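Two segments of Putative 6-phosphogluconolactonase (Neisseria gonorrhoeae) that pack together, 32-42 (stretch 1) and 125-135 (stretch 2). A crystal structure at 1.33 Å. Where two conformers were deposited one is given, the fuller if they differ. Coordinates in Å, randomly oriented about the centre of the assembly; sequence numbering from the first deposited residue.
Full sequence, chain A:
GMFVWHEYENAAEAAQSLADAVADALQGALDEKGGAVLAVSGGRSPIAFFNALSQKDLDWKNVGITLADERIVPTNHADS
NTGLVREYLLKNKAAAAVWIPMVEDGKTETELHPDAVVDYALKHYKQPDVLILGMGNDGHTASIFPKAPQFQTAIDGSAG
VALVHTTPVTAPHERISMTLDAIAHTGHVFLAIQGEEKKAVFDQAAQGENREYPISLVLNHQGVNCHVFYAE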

ATOM      1  N   GLU A  32       0.496 -16.147 -15.331  1.00 17.21           N
ATOM      2  CA  GLU A  32       1.726 -16.898 -14.911  1.00 18.65           C
ATOM      3  C   GLU A  32       1.372 -18.005 -13.924  1.00 17.29           C
ATOM      4  O   GLU A  32       1.936 -19.131 -13.952  1.00 18.38           O
ATOM      5  CB  GLU A  32       2.739 -15.975 -14.232  1.00 23.55           C
ATOM      6  CG  GLU A  32       3.673 -15.150 -15.126  1.00 30.55           C
ATOM      7  CD  GLU A  32       5.037 -14.851 -14.419  1.00 37.79           C
ATOM      8  OE1 GLU A  32       5.096 -14.815 -13.150  1.00 42.09           O
ATOM      9  OE2 GLU A  32       6.081 -14.680 -15.116  1.00 49.41           O
ATOM     10  N   LYS A  33       0.488 -17.705 -12.992  1.00 17.51           N
ATOM     11  CA  LYS A  33       0.273 -18.627 -11.901  1.00 19.03           C
ATOM     12  C   LYS A  33      -1.101 -18.885 -11.360  1.00 15.78           C
ATOM     13  O   LYS A  33      -1.281 -19.607 -10.397  1.00 17.31           O
ATOM     14  CB  LYS A  33       1.171 -18.335 -10.781  1.00 22.81           C
ATOM     15  CG  LYS A  33       0.896 -17.098 -10.169  1.00 19.34           C
ATOM     16  CD  LYS A  33       2.064 -16.783  -9.180  1.00 27.00           C
ATOM     17  CE  LYS A  33       2.039 -15.343  -8.721  1.00 25.34           C
ATOM     18  NZ  LYS A  33       3.041 -15.038  -7.607  1.00 26.02           N
ATOM     19  N   GLY A  34      -2.091 -18.362 -12.051  1.00 15.72           N
ATOM     20  CA  GLY A  34      -3.451 -18.713 -11.739  1.00 14.19           C
ATOM     21  C   GLY A  34      -4.067 -17.992 -10.570  1.00 14.69           C
ATOM     22  O   GLY A  34      -5.187 -18.276 -10.190  1.00 16.16           O
ATOM     23  N   GLY A  35      -3.325 -17.022 -10.025  1.00 14.56           N
ATOM     24  CA  GLY A  35      -3.755 -16.244  -8.869  1.00 14.67           C
ATOM     25  C   GLY A  35      -2.853 -15.065  -8.745  1.00 13.36           C
ATOM     26  O   GLY A  35      -1.784 -15.008  -9.316  1.00 15.03           O
ATOM     27  N   ALA A  36      -3.355 -14.052  -8.022  1.00 13.56           N
ATOM     28  CA  ALA A  36      -2.583 -12.824  -7.801  1.00 12.12           C
ATOM     29  C   ALA A  36      -2.948 -12.254  -6.471  1.00 11.57           C
ATOM     30  O   ALA A  36      -4.073 -12.477  -5.993  1.00 12.93           O
ATOM     31  CB  ALA A  36      -2.853 -11.810  -8.895  1.00 14.00           C
ATOM     32  N   VAL A  37      -2.023 -11.528  -5.865  1.00 11.16           N
ATOM     33  CA  VAL A  37      -2.267 -10.764  -4.626  1.00 11.27           C
ATOM     34  C   VAL A  37      -1.928  -9.307  -4.890  1.00 10.38           C
ATOM     35  O   VAL A  37      -0.825  -8.980  -5.351  1.00 11.83           O
ATOM     36  CB  VAL A  37      -1.498 -11.328  -3.445  1.00 11.56           C
ATOM     37  CG1 VAL A  37      -1.655 -10.397  -2.184  1.00 13.60           C
ATOM     38  CG2 VAL A  37      -1.946 -12.765  -3.161  1.00 14.33           C
ATOM     39  N   LEU A  38      -2.913  -8.437  -4.610  1.00 10.43           N
ATOM     40  CA  LEU A  38      -2.786  -6.990  -4.746  1.00  9.97           C
ATOM     41  C   LEU A  38      -2.805  -6.362  -3.331  1.00 10.17           C
ATOM     42  O   LEU A  38      -3.726  -6.654  -2.526  1.00 11.27           O
ATOM     43  CB  LEU A  38      -4.046  -6.490  -5.474  1.00 11.41           C
ATOM     44  CG  LEU A  38      -4.263  -4.971  -5.557  1.00 10.25           C
ATOM     45  CD1 LEU A  38      -3.165  -4.352  -6.442  1.00 11.95           C
ATOM     46  CD2 LEU A  38      -5.642  -4.595  -6.066  1.00 11.48           C
ATOM     47  N   ALA A  39      -1.832  -5.501  -3.032  1.00 10.00           N
ATOM     48  CA  ALA A  39      -1.834  -4.729  -1.788  1.00  9.93           C
ATOM     49  C   ALA A  39      -2.012  -3.259  -2.186  1.00  9.51           C
ATOM     50  O   ALA A  39      -1.326  -2.748  -3.069  1.00 10.96           O
ATOM     51  CB  ALA A  39      -0.511  -4.942  -0.993  1.00 10.91           C
ATOM     52  N   VAL A  40      -2.956  -2.583  -1.516  1.00  9.60           N
ATOM     53  CA  VAL A  40      -3.226  -1.176  -1.758  1.00 10.36           C
ATOM     54  C   VAL A  40      -3.008  -0.348  -0.489  1.00  9.03           C
ATOM     55  O   VAL A  40      -3.054  -0.856   0.626  1.00 10.55           O
ATOM     56  CB  VAL A  40      -4.681  -0.966  -2.285  1.00  9.73           C
ATOM     57  CG1 VAL A  40      -4.891  -1.775  -3.596  1.00 12.09           C
ATOM     58  CG2 VAL A  40      -5.733  -1.356  -1.227  1.00 10.90           C
ATOM     59  N   SER A  41      -2.824   0.946  -0.734  1.00 10.73           N
ATOM     60  CA  SER A  41      -2.682   1.932   0.329  1.00 11.27           C
ATOM     61  C   SER A  41      -3.979   2.726   0.490  1.00 12.06           C
ATOM     62  O   SER A  41      -4.784   2.818  -0.447  1.00 12.95           O
ATOM     63  CB  SER A  41      -1.484   2.835   0.048  1.00 12.05           C
ATOM     64  OG  SER A  41      -0.277   2.080   0.021  1.00 12.61           O
ATOM     65  N   GLY A  42      -4.136   3.370   1.646  1.00 14.68           N
ATOM     66  CA  GLY A  42      -5.342   4.110   1.959  1.00 14.21           C
ATOM     67  C   GLY A  42      -5.188   5.585   1.763  1.00 14.55           C
ATOM     68  O   GLY A  42      -4.447   6.067   0.921  1.00 15.93           O
TER
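Stretch 2 125-135: YKQPDVLILGM

Side chains alternate between the two faces of a parallel sheet while the backbones stay in register, and the pairing of residues 125-135 with residues 32-42 illustrates how this is done. On one face, Leu38 and Val130 lie side by side, with Leu38 CD1 3.9 Å from Val130 CG1; the same methyl, Leu38 CD1, also comes within 3.4 Å of Ile132 CD1, and the ends of both side chains come nearer to the other stretch than their CA-to-CB bonds point. On the other face the methyl of Ala39 meets two partners: Ala39 CB lies 3.7 Å from Pro128 CG and 3.8 Å from Leu131 CD1. Val37 extends this second patch, its CG1 4.2 Å from Pro128 CB.

These contacts follow from the backbone. Residues 130-133 are extended, with phi from -134° to -95° and psi from 119° to 158°, and run in the same direction as strand 36-40; the two axes diverge by only 7° and approach to 4.8 Å. Leu38 pairs with Val130 and Ala39 with Leu131. As is typical of parallel strands, one residue bonds to two positions across the gap: Ala39 N donates to Val130 O at 2.9 Å, and Ile132 N donates to Ala39 O, also at 2.9 Å. One step earlier, Val130 N reaches Val37 O at 3.1 Å. The CA-H groups fill in between, with Leu38 CA 3.3 Å from Val130 O and Leu131 CA 3.3 Å from Ala39 O.

Where the ladder begins, Asp129 leaves the extended conformation (phi/psi -87/-34), and its amide also turns to Val37 O, with Asp129 N 2.8 Å from that oxygen. Its carboxylate then serves stretch 1 in two ways: Val37 N donates to Asp129 OD2 at 2.8 Å, while Lys33 NZ forms a salt bridge with Asp129 OD1 at 2.7 Å. The lysine precedes Gly34, the first residue after the helix to leave helical phi/psi, whose positive phi suits glycine. Water 1 donates to Asp129 OD2 at 2.7 Å and accepts a weak bond from Lys33 NZ at 3.4 Å.

At the C-terminal edge, a side chain continues the pattern. Ser41 OG donates to Ile132 O at 2.7 Å, and water 2 links the two stretches further on, donating to Ser41 OG at 2.8 Å and accepting from Gly134 N at 2.9 Å. An apolar middle is thus closed at both ends by polar contacts.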

ATOM      1  N   TYR A 125      -1.048 -13.179   5.971  1.00 15.04           N
ATOM      2  CA  TYR A 125      -0.259 -12.508   4.956  1.00 13.47           C
ATOM      3  C   TYR A 125       0.236 -13.418   3.837  1.00 13.83           C
ATOM      4  O   TYR A 125       0.750 -14.525   4.079  1.00 14.88           O
ATOM      5  CB  TYR A 125       0.975 -11.859   5.588  1.00 12.61           C
ATOM      6  CG  TYR A 125       1.907 -11.190   4.625  1.00 12.57           C
ATOM      7  CD1 TYR A 125       1.731  -9.867   4.287  1.00 11.93           C
ATOM      8  CD2 TYR A 125       2.979 -11.859   4.055  1.00 12.05           C
ATOM      9  CE1 TYR A 125       2.541  -9.234   3.425  1.00 12.10           C
ATOM     10  CE2 TYR A 125       3.833 -11.235   3.193  1.00 11.43           C
ATOM     11  CZ  TYR A 125       3.649  -9.907   2.879  1.00 10.81           C
ATOM     12  OH  TYR A 125       4.519  -9.254   2.037  1.00 12.35           O
ATOM     13  N   LYS A 126       0.100 -12.904   2.617  0.50 12.93           N
ATOM     14  CA  LYS A 126       0.681 -13.465   1.416  0.50 13.53           C
ATOM     15  C   LYS A 126       1.517 -12.377   0.730  0.50 12.24           C
ATOM     16  O   LYS A 126       1.081 -11.226   0.634  0.50 13.17           O
ATOM     17  CB  LYS A 126      -0.430 -13.929   0.460  0.50 15.35           C
ATOM     18  CG  LYS A 126      -1.370 -14.941   1.108  0.50 18.12           C
ATOM     19  CD  LYS A 126      -2.438 -15.413   0.148  0.50 21.24           C
ATOM     20  CE  LYS A 126      -1.899 -16.287  -0.979  0.50 23.98           C
ATOM     21  NZ  LYS A 126      -3.068 -17.017  -1.546  0.50 24.25           N
ATOM     22  N   GLN A 127       2.689 -12.723   0.217  1.00 12.85           N
ATOM     23  CA  GLN A 127       3.504 -11.788  -0.510  1.00 11.82           C
ATOM     24  C   GLN A 127       2.726 -11.198  -1.699  1.00 12.57           C
ATOM     25  O   GLN A 127       2.290 -11.955  -2.579  1.00 13.39           O
ATOM     26  CB  GLN A 127       4.773 -12.460  -1.053  1.00 14.00           C
ATOM     27  CG  GLN A 127       5.683 -11.587  -1.908  1.00 13.97           C
ATOM     28  CD  GLN A 127       6.424 -10.547  -1.112  1.00 16.26           C
ATOM     29  OE1 GLN A 127       7.279 -10.927  -0.277  1.00 19.42           O
ATOM     30  NE2 GLN A 127       6.178  -9.218  -1.399  1.00 15.72           N
ATOM     31  N   PRO A 128       2.566  -9.877  -1.754  1.00 11.15           N
ATOM     32  CA  PRO A 128       1.891  -9.333  -2.906  1.00 10.54           C
ATOM     33  C   PRO A 128       2.624  -9.487  -4.208  1.00 11.72           C
ATOM     34  O   PRO A 128       3.860  -9.458  -4.206  1.00 12.85           O
ATOM     35  CB  PRO A 128       1.660  -7.861  -2.558  1.00 12.84           C
ATOM     36  CG  PRO A 128       1.748  -7.848  -1.071  1.00 15.68           C
ATOM     37  CD  PRO A 128       2.737  -8.900  -0.696  1.00 12.96           C
ATOM     38  N   ASP A 129       1.876  -9.630  -5.309  1.00 12.05           N
ATOM     39  CA  ASP A 129       2.423  -9.552  -6.652  1.00 12.19           C
ATOM     40  C   ASP A 129       2.453  -8.121  -7.140  1.00 12.00           C
ATOM     41  O   ASP A 129       3.319  -7.720  -7.919  1.00 12.86           O
ATOM     42  CB  ASP A 129       1.583 -10.376  -7.599  1.00 12.49           C
ATOM     43  CG  ASP A 129       1.563 -11.803  -7.196  1.00 15.77           C
ATOM     44  OD1 ASP A 129       2.697 -12.393  -7.187  1.00 17.93           O
ATOM     45  OD2 ASP A 129       0.490 -12.343  -6.858  1.00 14.55           O
ATOM     46  N   VAL A 130       1.454  -7.331  -6.711  1.00 11.53           N
ATOM     47  CA  VAL A 130       1.292  -5.930  -7.153  1.00 11.94           C
ATOM     48  C   VAL A 130       1.007  -5.105  -5.900  1.00 10.82           C
ATOM     49  O   VAL A 130       0.129  -5.487  -5.106  1.00 11.15           O
ATOM     50  CB  VAL A 130       0.161  -5.773  -8.194  1.00 12.07           C
ATOM     51  CG1 VAL A 130       0.037  -4.294  -8.636  1.00 13.92           C
ATOM     52  CG2 VAL A 130       0.399  -6.691  -9.412  1.00 14.33           C
ATOM     53  N   LEU A 131       1.736  -4.022  -5.728  1.00 10.16           N
ATOM     54  CA  LEU A 131       1.593  -3.124  -4.568  1.00 10.11           C
ATOM     55  C   LEU A 131       1.407  -1.711  -5.081  1.00 10.81           C
ATOM     56  O   LEU A 131       2.148  -1.265  -5.959  1.00 11.74           O
ATOM     57  CB  LEU A 131       2.866  -3.208  -3.717  1.00 11.11           C
ATOM     58  CG  LEU A 131       3.084  -2.131  -2.668  1.00 11.60           C
ATOM     59  CD1 LEU A 131       2.001  -2.159  -1.543  1.00 11.19           C
ATOM     60  CD2 LEU A 131       4.491  -2.312  -2.044  1.00 12.77           C
ATOM     61  N   ILE A 132       0.409  -0.995  -4.559  0.50 10.88           N
ATOM     62  CA  ILE A 132       0.313   0.448  -4.797  0.50 10.60           C
ATOM     63  C   ILE A 132       0.548   1.169  -3.463  0.50 11.05           C
ATOM     64  O   ILE A 132      -0.168   0.975  -2.468  0.50 11.81           O
ATOM     65  CB  ILE A 132      -1.004   0.936  -5.455  0.50 11.85           C
ATOM     66  CG1 ILE A 132      -1.320   0.180  -6.748  0.50 11.04           C
ATOM     67  CG2 ILE A 132      -0.918   2.463  -5.725  0.50 12.40           C
ATOM     68  CD1 ILE A 132      -1.982  -1.134  -6.536  0.50 12.60           C
ATOM     69  N   LEU A 133       1.610   1.967  -3.492  1.00 11.38           N
ATOM     70  CA  LEU A 133       2.029   2.838  -2.414  1.00 12.49           C
ATOM     71  C   LEU A 133       1.487   4.247  -2.584  1.00 11.02           C
ATOM     72  O   LEU A 133       1.118   4.653  -3.700  1.00 12.46           O
ATOM     73  CB  LEU A 133       3.556   2.898  -2.377  1.00 12.55           C
ATOM     74  CG  LEU A 133       4.284   1.619  -1.956  1.00 12.22           C
ATOM     75  CD1 LEU A 133       5.783   1.793  -2.095  1.00 14.94           C
ATOM     76  CD2 LEU A 133       3.883   1.241  -0.540  1.00 14.16           C
ATOM     77  N   GLY A 134       1.410   4.970  -1.485  1.00 11.39           N
ATOM     78  CA  GLY A 134       1.268   6.389  -1.494  1.00 12.82           C
ATOM     79  C   GLY A 134       2.444   7.008  -0.754  1.00 13.77           C
ATOM     80  O   GLY A 134       3.370   6.311  -0.347  1.00 13.54           O
HETATM   81  N   MSE A 135       2.450   8.322  -0.621  1.00 12.86           N
HETATM   82  CA  MSE A 135       3.511   9.025   0.090  1.00 13.49           C
HETATM   83  C   MSE A 135       2.930  10.203   0.836  1.00 13.48           C
HETATM   84  O   MSE A 135       2.163  10.984   0.242  1.00 15.85           O
HETATM   85  CB  MSE A 135       4.572   9.473  -0.890  1.00 14.60           C
HETATM   86  CG  MSE A 135       5.811  10.127  -0.229  1.00 14.78           C
HETATM   87 SE   MSE A 135       6.854  11.118  -1.514  0.75 15.40          SE
HETATM   88  CE  MSE A 135       5.598  12.572  -1.662  1.00 17.74           C
TER
HETATM   89  O   HOH W   1       0.452 -14.650  -5.451  1.00 20.24           O
HETATM   90  O   HOH W   2       1.639   3.731   1.138  1.00 13.63           O